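Local atomic coordinates of interferon-activable protein 202 (Mus musculus, PDB entry 4L5R), a protein that binds double-stranded DNA without sequence specificity through its first HIN-200 domain and restrains AIM2 inflammasome activation in innate immunity, probably by sequestering cytoplasmic DNA. Residues 22-27 with 38-43; 49-54 with 78-83; 122-127 with 175-180. All blocks are in the same frame, centred on the assembly; numbering follows the deposited sequence.

Contact 1. Residues 22-27 with 38-43; sequences LTATEP and FHATVA
T25 meets H39 through its hydroxyl because OG1 stands between the backbone N and the carbonyl carbon (chi1 70°). From there T25 OG1 accepts the backbone N-H of H39 at 3.0 Å. The same oxygen donates to E26 O, 2.9 Å away, so two bonds hold it. This torsion also sets T25 CG2 beside its own backbone N, where it packs on H39 CB. T23 has a similar first torsion, and its OG1 lies 3.5 Å from T41 CB, the two side chains side by side and pointing the same way. A water bonded to T23 OG1 makes a weak bond to H39 O.

The strands are the two arms of an antiparallel beta hairpin in the first OB fold. At its L22 end is a classic beta bulge: L22 and T23 both face T41. T41 O accepts from L22 N at 2.8 Å and from T23 N at 3.2 Å, both from one face of its carbonyl plane. T41 N returns a bond to T23 O. L22 CD1 reaches over T41 CG2 and A43 CB, each 3.9 Å away, and helix 101-108 packs on the same leucine. On the face opposite T23 and T41, A24 CB touches A40 CB, also at 3.9 Å.

H39 mediates interaction with TP53BP1, and residues 37-44 are required for homomultimerization. The imidazole NE2 bonds to H192 O, and the ring also meets F28 and F174. The chemistry implies a strand fixed mainly by main-chain bonds, with T25 OG1 taking the N-H that a backbone carbonyl would otherwise be expected to accept.

Contact 2. Residues 49-54 with 78-83; sequences YRVKVF and GILEIN. With NA (sodium ion), chain D.
The ring of Y49 carries L80 CD2 over one face, 3.8 Å from the ring centroid and 28° off the normal, a CH-pi contact. G78 O lies at the edge of this ring, in its plane. The ring of F54 has E81 CB at its edge, 4.1 Å from CE2, and the E81 carboxylate is turned 80° from the ring plane.

The strands are the parallel pair of an OB barrel, its third and fifth strands, with V51 paired to L80, K52 to E81 and V53 to I82. Four backbone bonds join them: L80 N to R50 O, K52 N to L80 O, I82 N to K52 O and F54 N to I82 O. V51 CG1 packs on I82 CD1 at 3.6 Å on the face that also holds L80.

On the opposite face K52 and E81 run side by side. K52 NZ and E81 OE2 are 4.4 Å apart, too far for a salt bridge, and a water bridges them. K52 NZ also bonds to H192 ND1 and S175 OG, and E81 OE2 to S7 OG. These bonds and the water satisfy both charged ends. F54 O binds the sodium ion at 2.8 Å, together with N36 O.

Strand 48-53 lies between strands 35-43 and 79-82, and 67-76 continues the sheet. R50 reaches A107 O of helix 101-108, while R50, K52 and I79 face strand 124-136.

Contact 3. Residues 122-127 with 175-180; sequences GTLIYG and SFHLRK. With nucleotides of chain B.
The backbones pair antiparallel in the second OB fold of this HIN-200 domain, with a G1 beta bulge where S175 and F176 both face I125. Four main-chain bonds close the pairing, among them G122 N to L178 O, nearly straight at 177°. S175 N sits over the centre of the Y126 ring, 3.4 Å above its plane. R50 NE lies against the ring, and the hydroxyl touches K52 CE and S175 CB. An alanine in place of Y126 would probably leave the S175 backbone N without its aromatic cover and open a gap toward R50 and K52.

L124 and H177 lie side by side. L124 CD2 covers one face of the imidazole in a CH-pi contact, 3.4 Å from the ring centroid. The ring edge meets the DNA: H177 ND1 donates to DG7 OP1 of chain B at 2.9 Å. R179 extends beside the same phosphate, its NE bonding to DG7 OP2 at 2.8 Å and its NH2 more weakly. These bonds fit non-specific DNA binding, since they are made to the phosphate backbone. One residue on, the backbone N of K180 bonds to DT8 OP2 of chain B at 2.8 Å.

In the fold
Contacts 1 and 2 belong to one sheet, where strands 35-43 and 48-53 are neighbours and bond through A40 O to V51 N and V42 O to Y49 N. Contact 3 lies in the second sheet. Contact 2 is the buried one; contacts 1 and 3 are partly buried. Contact 1 is an antiparallel hairpin with a threonine hydroxyl in its bonding, contact 2 a parallel pair with apolar and charged faces, and contact 3 an antiparallel pair that meets DNA phosphates. The two OB folds meet where R50 and K52 of contact 2 and H39 of contact 1 come up against S175 and Y126 of contact 3.

Contact 1. Residues 22-27 with 38-43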
loop_
_atom_site.group_PDB
_atom_site.type_symbol
_atom_site.label_atom_id
_atom_site.label_comp_id
_atom_site.label_asym_id
_atom_site.label_seq_id
_atom_site.Cartn_x
_atom_site.Cartn_y
_atom_site.Cartn_z
ATOM N N LEU A 22 0.918 10.671 6.142
ATOM C CA LEU A 22 -0.283 10.302 6.877
ATOM C C LEU A 22 -0.048 9.030 7.702
ATOM O O LEU A 22 -0.278 9.013 8.911
ATOM C CB LEU A 22 -1.476 10.122 5.926
ATOM C CG LEU A 22 -1.865 11.321 5.056
ATOM C CD1 LEU A 22 -3.131 11.050 4.266
ATOM C CD2 LEU A 22 -2.051 12.516 5.953
ATOM N N THR A 23 0.424 7.974 7.050
ATOM C CA THR A 23 0.673 6.701 7.744
ATOM C C THR A 23 1.888 5.986 7.176
ATOM O O THR A 23 2.323 6.271 6.056
ATOM C CB THR A 23 -0.538 5.737 7.639
ATOM O OG1 THR A 23 -0.714 5.301 6.280
ATOM C CG2 THR A 23 -1.807 6.407 8.124
ATOM N N ALA A 24 2.428 5.045 7.948
ATOM C CA ALA A 24 3.470 4.166 7.456
ATOM C C ALA A 24 3.488 2.871 8.272
ATOM O O ALA A 24 3.288 2.888 9.487
ATOM C CB ALA A 24 4.831 4.859 7.516
ATOM N N THR A 25 3.723 1.758 7.593
ATOM C CA THR A 25 3.809 0.453 8.250
ATOM C C THR A 25 5.209 0.238 8.783
ATOM O O THR A 25 6.128 1.016 8.481
ATOM C CB THR A 25 3.476 -0.683 7.276
ATOM O OG1 THR A 25 4.531 -0.830 6.308
ATOM C CG2 THR A 25 2.121 -0.440 6.567
ATOM N N GLU A 26 5.386 -0.809 9.586
ATOM C CA GLU A 26 6.721 -1.238 9.933
ATOM C C GLU A 26 7.348 -1.804 8.668
ATOM O O GLU A 26 6.634 -2.202 7.738
ATOM C CB GLU A 26 6.666 -2.323 11.022
ATOM C CG GLU A 26 5.817 -3.510 10.623
ATOM C CD GLU A 26 5.382 -4.362 11.808
ATOM O OE1 GLU A 26 4.155 -4.512 12.006
ATOM O OE2 GLU A 26 6.259 -4.885 12.530
ATOM N N PRO A 27 8.680 -1.863 8.632
ATOM C CA PRO A 27 9.402 -2.534 7.549
ATOM C C PRO A 27 9.165 -4.034 7.605
ATOM O O PRO A 27 8.845 -4.564 8.664
ATOM C CB PRO A 27 10.869 -2.218 7.861
ATOM C CG PRO A 27 10.814 -1.005 8.723
ATOM C CD PRO A 27 9.591 -1.145 9.540
ATOM N N PHE A 38 8.592 -0.769 3.263
ATOM C CA PHE A 38 7.449 -0.474 4.091
ATOM C C PHE A 38 6.443 0.285 3.235
ATOM O O PHE A 38 6.817 0.887 2.220
ATOM C CB PHE A 38 7.812 0.250 5.408
ATOM C CG PHE A 38 8.424 1.636 5.235
ATOM C CD1 PHE A 38 7.619 2.754 5.131
ATOM C CD2 PHE A 38 9.800 1.807 5.247
ATOM C CE1 PHE A 38 8.171 4.038 4.992
ATOM C CE2 PHE A 38 10.363 3.078 5.115
ATOM C CZ PHE A 38 9.541 4.191 4.990
ATOM N N HIS A 39 5.176 0.189 3.606
ATOM C CA HIS A 39 4.117 0.944 2.932
ATOM C C HIS A 39 3.868 2.263 3.628
ATOM O O HIS A 39 4.061 2.380 4.831
ATOM C CB HIS A 39 2.810 0.148 2.943
ATOM C CG HIS A 39 2.864 -1.091 2.117
ATOM N ND1 HIS A 39 2.809 -1.066 0.740
ATOM C CD2 HIS A 39 2.996 -2.394 2.468
ATOM C CE1 HIS A 39 2.902 -2.301 0.277
ATOM N NE2 HIS A 39 3.011 -3.126 1.307
ATOM N N ALA A 40 3.382 3.252 2.883
ATOM C CA ALA A 40 3.017 4.491 3.509
ATOM C C ALA A 40 1.925 5.153 2.673
ATOM O O ALA A 40 1.674 4.748 1.530
ATOM C CB ALA A 40 4.247 5.413 3.656
ATOM N N THR A 41 1.255 6.125 3.284
ATOM C CA THR A 41 0.284 6.997 2.592
ATOM C C THR A 41 0.704 8.437 2.888
ATOM O O THR A 41 1.048 8.773 4.030
ATOM C CB THR A 41 -1.136 6.750 3.109
ATOM O OG1 THR A 41 -1.530 5.403 2.784
ATOM C CG2 THR A 41 -2.126 7.703 2.450
ATOM N N VAL A 42 0.701 9.272 1.854
ATOM C CA VAL A 42 1.056 10.674 1.993
ATOM C C VAL A 42 0.026 11.490 1.225
ATOM O O VAL A 42 -0.739 10.938 0.432
ATOM C CB VAL A 42 2.436 10.960 1.399
ATOM C CG1 VAL A 42 3.507 10.080 2.084
ATOM C CG2 VAL A 42 2.428 10.735 -0.124
ATOM N N ALA A 43 0.022 12.800 1.451
ATOM C CA ALA A 43 -0.955 13.660 0.805
ATOM C C ALA A 43 -0.341 14.987 0.373
ATOM O O ALA A 43 0.533 15.534 1.046
ATOM C CB ALA A 43 -2.161 13.902 1.719
HETATM O O HOH W 1 0.753 3.037 5.507
#

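Contact 2. Residues 49-54 with 78-83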
loop_
_atom_site.group_PDB
_atom_site.type_symbol
_atom_site.label_atom_id
_atom_site.label_comp_id
_atom_site.label_asym_id
_atom_site.label_seq_id
_atom_site.Cartn_x
_atom_site.Cartn_y
_atom_site.Cartn_z
ATOM N N TYR A 49 -1.586 9.650 -1.950
ATOM C CA TYR A 49 -0.888 8.631 -2.712
ATOM C C TYR A 49 -0.535 7.497 -1.776
ATOM O O TYR A 49 -0.207 7.753 -0.630
ATOM C CB TYR A 49 0.458 9.153 -3.201
ATOM C CG TYR A 49 0.417 10.283 -4.183
ATOM C CD1 TYR A 49 0.440 11.600 -3.746
ATOM C CD2 TYR A 49 0.417 10.036 -5.552
ATOM C CE1 TYR A 49 0.438 12.657 -4.652
ATOM C CE2 TYR A 49 0.407 11.101 -6.475
ATOM C CZ TYR A 49 0.419 12.400 -6.008
ATOM O OH TYR A 49 0.417 13.462 -6.894
ATOM N N ARG A 50 -0.594 6.269 -2.278
ATOM C CA ARG A 50 0.046 5.138 -1.619
ATOM C C ARG A 50 1.502 5.168 -2.036
ATOM O O ARG A 50 1.834 5.555 -3.162
ATOM C CB ARG A 50 -0.581 3.805 -2.055
ATOM C CG ARG A 50 -2.091 3.754 -1.982
ATOM C CD ARG A 50 -2.640 3.798 -0.564
ATOM N NE ARG A 50 -4.102 3.656 -0.581
ATOM C CZ ARG A 50 -4.905 3.965 0.432
ATOM N NH1 ARG A 50 -4.393 4.435 1.562
ATOM N NH2 ARG A 50 -6.226 3.813 0.311
ATOM N N VAL A 51 2.370 4.732 -1.131
ATOM C CA VAL A 51 3.795 4.830 -1.333
ATOM C C VAL A 51 4.419 3.494 -0.928
ATOM O O VAL A 51 4.001 2.879 0.068
ATOM C CB VAL A 51 4.403 5.940 -0.446
ATOM C CG1 VAL A 51 5.902 6.153 -0.777
ATOM C CG2 VAL A 51 3.602 7.242 -0.567
ATOM N N LYS A 52 5.370 3.030 -1.729
ATOM C CA LYS A 52 6.197 1.886 -1.352
ATOM C C LYS A 52 7.613 2.386 -1.198
ATOM O O LYS A 52 8.179 2.991 -2.128
ATOM C CB LYS A 52 6.140 0.788 -2.413
ATOM C CG LYS A 52 4.767 0.099 -2.523
ATOM C CD LYS A 52 4.650 -0.728 -3.800
ATOM C CE LYS A 52 3.306 -1.475 -3.838
ATOM N NZ LYS A 52 3.227 -2.365 -5.023
ATOM N N VAL A 53 8.196 2.135 -0.028
ATOM C CA VAL A 53 9.507 2.685 0.288
ATOM C C VAL A 53 10.486 1.526 0.480
ATOM O O VAL A 53 10.204 0.595 1.225
ATOM C CB VAL A 53 9.458 3.573 1.553
ATOM C CG1 VAL A 53 10.822 4.216 1.809
ATOM C CG2 VAL A 53 8.364 4.654 1.431
ATOM N N PHE A 54 11.606 1.567 -0.227
ATOM C CA PHE A 54 12.548 0.448 -0.258
ATOM C C PHE A 54 13.829 0.781 0.462
ATOM O O PHE A 54 14.654 -0.084 0.730
ATOM C CB PHE A 54 12.836 0.045 -1.705
ATOM C CG PHE A 54 11.607 -0.400 -2.425
ATOM C CD1 PHE A 54 11.063 -1.640 -2.163
ATOM C CD2 PHE A 54 10.959 0.435 -3.314
ATOM C CE1 PHE A 54 9.890 -2.053 -2.788
ATOM C CE2 PHE A 54 9.787 0.026 -3.952
ATOM C CZ PHE A 54 9.258 -1.213 -3.694
ATOM N N GLY A 78 0.350 5.372 -10.501
ATOM C CA GLY A 78 -0.230 6.146 -9.420
ATOM C C GLY A 78 0.297 5.830 -8.030
ATOM O O GLY A 78 -0.022 6.536 -7.067
ATOM N N ILE A 79 1.064 4.747 -7.904
ATOM C CA ILE A 79 1.694 4.417 -6.636
ATOM C C ILE A 79 3.105 5.008 -6.687
ATOM O O ILE A 79 3.827 4.804 -7.653
ATOM C CB ILE A 79 1.835 2.882 -6.415
ATOM C CG1 ILE A 79 0.513 2.145 -6.675
ATOM C CG2 ILE A 79 2.380 2.594 -5.005
ATOM C CD1 ILE A 79 -0.462 2.189 -5.542
ATOM N N LEU A 80 3.488 5.745 -5.659
ATOM C CA LEU A 80 4.829 6.309 -5.608
ATOM C C LEU A 80 5.781 5.242 -5.067
ATOM O O LEU A 80 5.469 4.582 -4.076
ATOM C CB LEU A 80 4.842 7.519 -4.690
ATOM C CG LEU A 80 4.420 8.864 -5.279
ATOM C CD1 LEU A 80 3.532 8.718 -6.494
ATOM C CD2 LEU A 80 3.791 9.747 -4.210
ATOM N N GLU A 81 6.921 5.069 -5.729
ATOM C CA GLU A 81 7.930 4.101 -5.287
ATOM C C GLU A 81 9.239 4.833 -5.072
ATOM O O GLU A 81 9.664 5.640 -5.909
ATOM C CB GLU A 81 8.091 2.988 -6.312
ATOM C CG GLU A 81 6.792 2.146 -6.475
ATOM C CD GLU A 81 6.948 0.924 -7.366
ATOM O OE1 GLU A 81 8.010 0.769 -8.003
ATOM O OE2 GLU A 81 5.995 0.107 -7.417
ATOM N N ILE A 82 9.873 4.564 -3.939
ATOM C CA ILE A 82 11.030 5.330 -3.532
ATOM C C ILE A 82 12.151 4.374 -3.154
ATOM O O ILE A 82 12.006 3.586 -2.224
ATOM C CB ILE A 82 10.698 6.241 -2.346
ATOM C CG1 ILE A 82 9.541 7.195 -2.724
ATOM C CG2 ILE A 82 11.985 6.999 -1.871
ATOM C CD1 ILE A 82 8.967 7.961 -1.566
ATOM N N ASN A 83 13.260 4.440 -3.887
ATOM C CA ASN A 83 14.444 3.676 -3.518
ATOM C C ASN A 83 15.612 4.587 -3.169
ATOM O O ASN A 83 15.425 5.774 -2.911
ATOM C CB ASN A 83 14.826 2.643 -4.590
ATOM C CG ASN A 83 15.212 3.270 -5.915
ATOM O OD1 ASN A 83 15.311 4.494 -6.046
ATOM N ND2 ASN A 83 15.459 2.422 -6.907
HETATM NA NA NA D . 15.075 -2.796 0.004
HETATM O O HOH W 2 -1.585 5.953 -4.927
HETATM O O HOH W 3 3.356 -0.536 -7.106
#

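Contact 3. Residues 122-127 with 175-180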
loop_
_atom_site.group_PDB
_atom_site.type_symbol
_atom_site.label_atom_id
_atom_site.label_comp_id
_atom_site.label_asym_id
_atom_site.label_seq_id
_atom_site.Cartn_x
_atom_site.Cartn_y
_atom_site.Cartn_z
ATOM N N GLY A 122 -5.534 -6.577 -12.162
ATOM C CA GLY A 122 -4.191 -6.078 -11.948
ATOM C C GLY A 122 -4.173 -4.851 -11.068
ATOM O O GLY A 122 -3.114 -4.430 -10.602
ATOM N N THR A 123 -5.344 -4.264 -10.838
ATOM C CA THR A 123 -5.428 -3.080 -9.987
ATOM C C THR A 123 -4.996 -3.399 -8.554
ATOM O O THR A 123 -5.400 -4.411 -7.978
ATOM C CB THR A 123 -6.854 -2.476 -9.974
ATOM O OG1 THR A 123 -7.240 -2.131 -11.311
ATOM C CG2 THR A 123 -6.903 -1.230 -9.104
ATOM N N LEU A 124 -4.164 -2.537 -7.979
ATOM C CA LEU A 124 -3.718 -2.736 -6.606
ATOM C C LEU A 124 -4.751 -2.237 -5.622
ATOM O O LEU A 124 -5.251 -1.117 -5.737
ATOM C CB LEU A 124 -2.384 -2.027 -6.367
ATOM C CG LEU A 124 -1.255 -2.597 -7.216
ATOM C CD1 LEU A 124 0.060 -1.865 -6.934
ATOM C CD2 LEU A 124 -1.123 -4.107 -6.968
ATOM N N ILE A 125 -5.071 -3.081 -4.650
ATOM C CA ILE A 125 -6.142 -2.805 -3.716
ATOM C C ILE A 125 -5.619 -2.659 -2.300
ATOM O O ILE A 125 -4.836 -3.483 -1.815
ATOM C CB ILE A 125 -7.187 -3.956 -3.730
ATOM C CG1 ILE A 125 -7.719 -4.162 -5.152
ATOM C CG2 ILE A 125 -8.294 -3.684 -2.737
ATOM C CD1 ILE A 125 -8.355 -2.906 -5.789
ATOM N N TYR A 126 -6.104 -1.630 -1.617
ATOM C CA TYR A 126 -5.733 -1.388 -0.237
ATOM C C TYR A 126 -7.015 -1.166 0.514
ATOM O O TYR A 126 -7.959 -0.590 -0.034
ATOM C CB TYR A 126 -4.927 -0.081 -0.124
ATOM C CG TYR A 126 -3.549 -0.071 -0.733
ATOM C CD1 TYR A 126 -3.375 -0.129 -2.113
ATOM C CD2 TYR A 126 -2.421 0.047 0.071
ATOM C CE1 TYR A 126 -2.108 -0.085 -2.667
ATOM C CE2 TYR A 126 -1.146 0.096 -0.476
ATOM C CZ TYR A 126 -1.000 0.027 -1.845
ATOM O OH TYR A 126 0.260 0.072 -2.392
ATOM N N GLY A 127 -7.056 -1.566 1.780
ATOM C CA GLY A 127 -8.234 -1.278 2.581
ATOM C C GLY A 127 -8.346 -2.076 3.862
ATOM O O GLY A 127 -7.523 -2.955 4.130
ATOM N N SER A 175 -1.677 -3.345 -1.048
ATOM C CA SER A 175 -1.157 -3.714 -2.369
ATOM C C SER A 175 -1.512 -5.153 -2.757
ATOM O O SER A 175 -0.645 -5.946 -3.138
ATOM C CB SER A 175 0.361 -3.494 -2.434
ATOM O OG SER A 175 0.866 -3.682 -3.748
ATOM N N PHE A 176 -2.786 -5.492 -2.650
ATOM C CA PHE A 176 -3.272 -6.750 -3.202
ATOM C C PHE A 176 -3.688 -6.556 -4.655
ATOM O O PHE A 176 -3.975 -5.443 -5.068
ATOM C CB PHE A 176 -4.420 -7.299 -2.355
ATOM C CG PHE A 176 -3.944 -8.173 -1.225
ATOM C CD1 PHE A 176 -3.262 -7.622 -0.152
ATOM C CD2 PHE A 176 -4.150 -9.540 -1.258
ATOM C CE1 PHE A 176 -2.792 -8.415 0.886
ATOM C CE2 PHE A 176 -3.688 -10.347 -0.219
ATOM C CZ PHE A 176 -3.018 -9.781 0.852
ATOM N N HIS A 177 -3.710 -7.634 -5.432
ATOM C CA HIS A 177 -4.009 -7.521 -6.851
ATOM C C HIS A 177 -5.408 -8.049 -7.167
ATOM O O HIS A 177 -5.734 -9.190 -6.842
ATOM C CB HIS A 177 -2.960 -8.280 -7.665
ATOM C CG HIS A 177 -1.560 -7.781 -7.457
ATOM N ND1 HIS A 177 -0.679 -7.599 -8.498
ATOM C CD2 HIS A 177 -0.889 -7.441 -6.332
ATOM C CE1 HIS A 177 0.474 -7.152 -8.027
ATOM N NE2 HIS A 177 0.373 -7.046 -6.714
ATOM N N LEU A 178 -6.241 -7.224 -7.792
ATOM C CA LEU A 178 -7.543 -7.715 -8.244
ATOM C C LEU A 178 -7.357 -8.698 -9.400
ATOM O O LEU A 178 -6.717 -8.370 -10.398
ATOM C CB LEU A 178 -8.435 -6.554 -8.704
ATOM C CG LEU A 178 -9.810 -6.995 -9.225
ATOM C CD1 LEU A 178 -10.628 -7.681 -8.150
ATOM C CD2 LEU A 178 -10.575 -5.789 -9.810
ATOM N N ARG A 179 -7.919 -9.901 -9.258
ATOM C CA ARG A 179 -7.950 -10.876 -10.346
ATOM C C ARG A 179 -9.406 -11.181 -10.723
ATOM O O ARG A 179 -10.297 -11.144 -9.881
ATOM C CB ARG A 179 -7.194 -12.167 -9.968
ATOM C CG ARG A 179 -5.660 -11.983 -9.928
ATOM C CD ARG A 179 -4.920 -13.313 -9.730
ATOM N NE ARG A 179 -3.481 -13.095 -9.577
ATOM C CZ ARG A 179 -2.584 -14.065 -9.431
ATOM N NH1 ARG A 179 -2.972 -15.333 -9.428
ATOM N NH2 ARG A 179 -1.298 -13.766 -9.295
ATOM N N LYS A 180 -9.648 -11.464 -11.995
ATOM C CA LYS A 180 -11.018 -11.666 -12.459
ATOM C C LYS A 180 -11.102 -12.861 -13.397
ATOM O O LYS A 180 -10.940 -14.003 -12.972
ATOM C CB LYS A 180 -11.531 -10.394 -13.149
ATOM C CG LYS A 180 -11.447 -9.144 -12.271
ATOM C CD LYS A 180 -11.724 -7.863 -13.053
ATOM C CE LYS A 180 -13.208 -7.521 -13.062
ATOM N NZ LYS A 180 -13.463 -6.215 -13.741
ATOM P P DG B 7 -1.810 -9.925 -11.150
ATOM O OP1 DG B 7 -1.582 -8.466 -11.079
ATOM O OP2 DG B 7 -2.089 -10.702 -9.916
ATOM O "O5'" DG B 7 -3.023 -10.245 -12.146
ATOM C "C5'" DG B 7 -3.136 -9.489 -13.353
ATOM C "C4'" DG B 7 -3.633 -10.376 -14.481
ATOM O "O4'" DG B 7 -2.575 -11.257 -14.938
ATOM C "C3'" DG B 7 -4.826 -11.259 -14.127
ATOM O "O3'" DG B 7 -5.756 -11.135 -15.181
ATOM C "C2'" DG B 7 -4.254 -12.672 -14.043
ATOM C "C1'" DG B 7 -3.089 -12.578 -15.015
ATOM N N9 DG B 7 -2.008 -13.515 -14.719
ATOM C C8 DG B 7 -1.200 -13.547 -13.607
ATOM N N7 DG B 7 -0.320 -14.515 -13.642
ATOM C C5 DG B 7 -0.556 -15.161 -14.851
ATOM C C6 DG B 7 0.083 -16.279 -15.451
ATOM O O6 DG B 7 1.029 -16.958 -15.018
ATOM N N1 DG B 7 -0.483 -16.595 -16.685
ATOM C C2 DG B 7 -1.533 -15.916 -17.263
ATOM N N2 DG B 7 -1.964 -16.351 -18.452
ATOM N N3 DG B 7 -2.130 -14.869 -16.718
ATOM C C4 DG B 7 -1.596 -14.552 -15.519
ATOM P P DT B 8 -7.219 -11.781 -15.061
ATOM O OP1 DT B 8 -8.164 -10.897 -15.788
ATOM O OP2 DT B 8 -7.456 -12.154 -13.651
ATOM O "O5'" DT B 8 -7.083 -13.167 -15.843
ATOM C "C5'" DT B 8 -6.725 -13.161 -17.210
ATOM C "C4'" DT B 8 -6.755 -14.585 -17.726
ATOM O "O4'" DT B 8 -5.578 -15.293 -17.285
ATOM C "C3'" DT B 8 -7.953 -15.420 -17.284
ATOM O "O3'" DT B 8 -8.631 -15.805 -18.470
ATOM C "C2'" DT B 8 -7.367 -16.617 -16.524
ATOM C "C1'" DT B 8 -5.923 -16.633 -17.018
ATOM N N1 DT B 8 -4.875 -17.088 -16.066
ATOM C C2 DT B 8 -4.056 -18.128 -16.445
ATOM O O2 DT B 8 -4.156 -18.713 -17.509
ATOM N N3 DT B 8 -3.102 -18.462 -15.523
ATOM C C4 DT B 8 -2.876 -17.881 -14.292
ATOM O O4 DT B 8 -1.976 -18.277 -13.555
ATOM C C5 DT B 8 -3.767 -16.794 -13.955
ATOM C C7 DT B 8 -3.635 -16.076 -12.641
ATOM C C6 DT B 8 -4.705 -16.448 -14.853
ATOM P P DG B 6 3.876 -8.591 -8.934
ATOM O OP1 DG B 6 3.390 -7.202 -8.739
ATOM O OP2 DG B 6 4.081 -9.481 -7.768
ATOM O "O5'" DG B 6 2.876 -9.331 -9.943
ATOM C "C5'" DG B 6 2.431 -8.639 -11.110
ATOM C "C4'" DG B 6 1.688 -9.600 -12.015
ATOM O "O4'" DG B 6 2.647 -10.421 -12.741
ATOM C "C3'" DG B 6 0.747 -10.554 -11.273
ATOM O "O3'" DG B 6 -0.543 -10.585 -11.886
ATOM C "C2'" DG B 6 1.418 -11.907 -11.471
ATOM C "C1'" DG B 6 1.978 -11.650 -12.865
ATOM N N9 DG B 6 2.786 -12.756 -13.372
ATOM C C8 DG B 6 3.708 -13.538 -12.714
ATOM N N7 DG B 6 4.209 -14.485 -13.465
ATOM C C5 DG B 6 3.567 -14.325 -14.686
ATOM C C6 DG B 6 3.691 -15.047 -15.894
ATOM O O6 DG B 6 4.428 -16.012 -16.131
ATOM N N1 DG B 6 2.845 -14.542 -16.884
ATOM C C2 DG B 6 1.994 -13.471 -16.721
ATOM N N2 DG B 6 1.248 -13.108 -17.775
ATOM N N3 DG B 6 1.878 -12.783 -15.598
ATOM C C4 DG B 6 2.690 -13.267 -14.637
#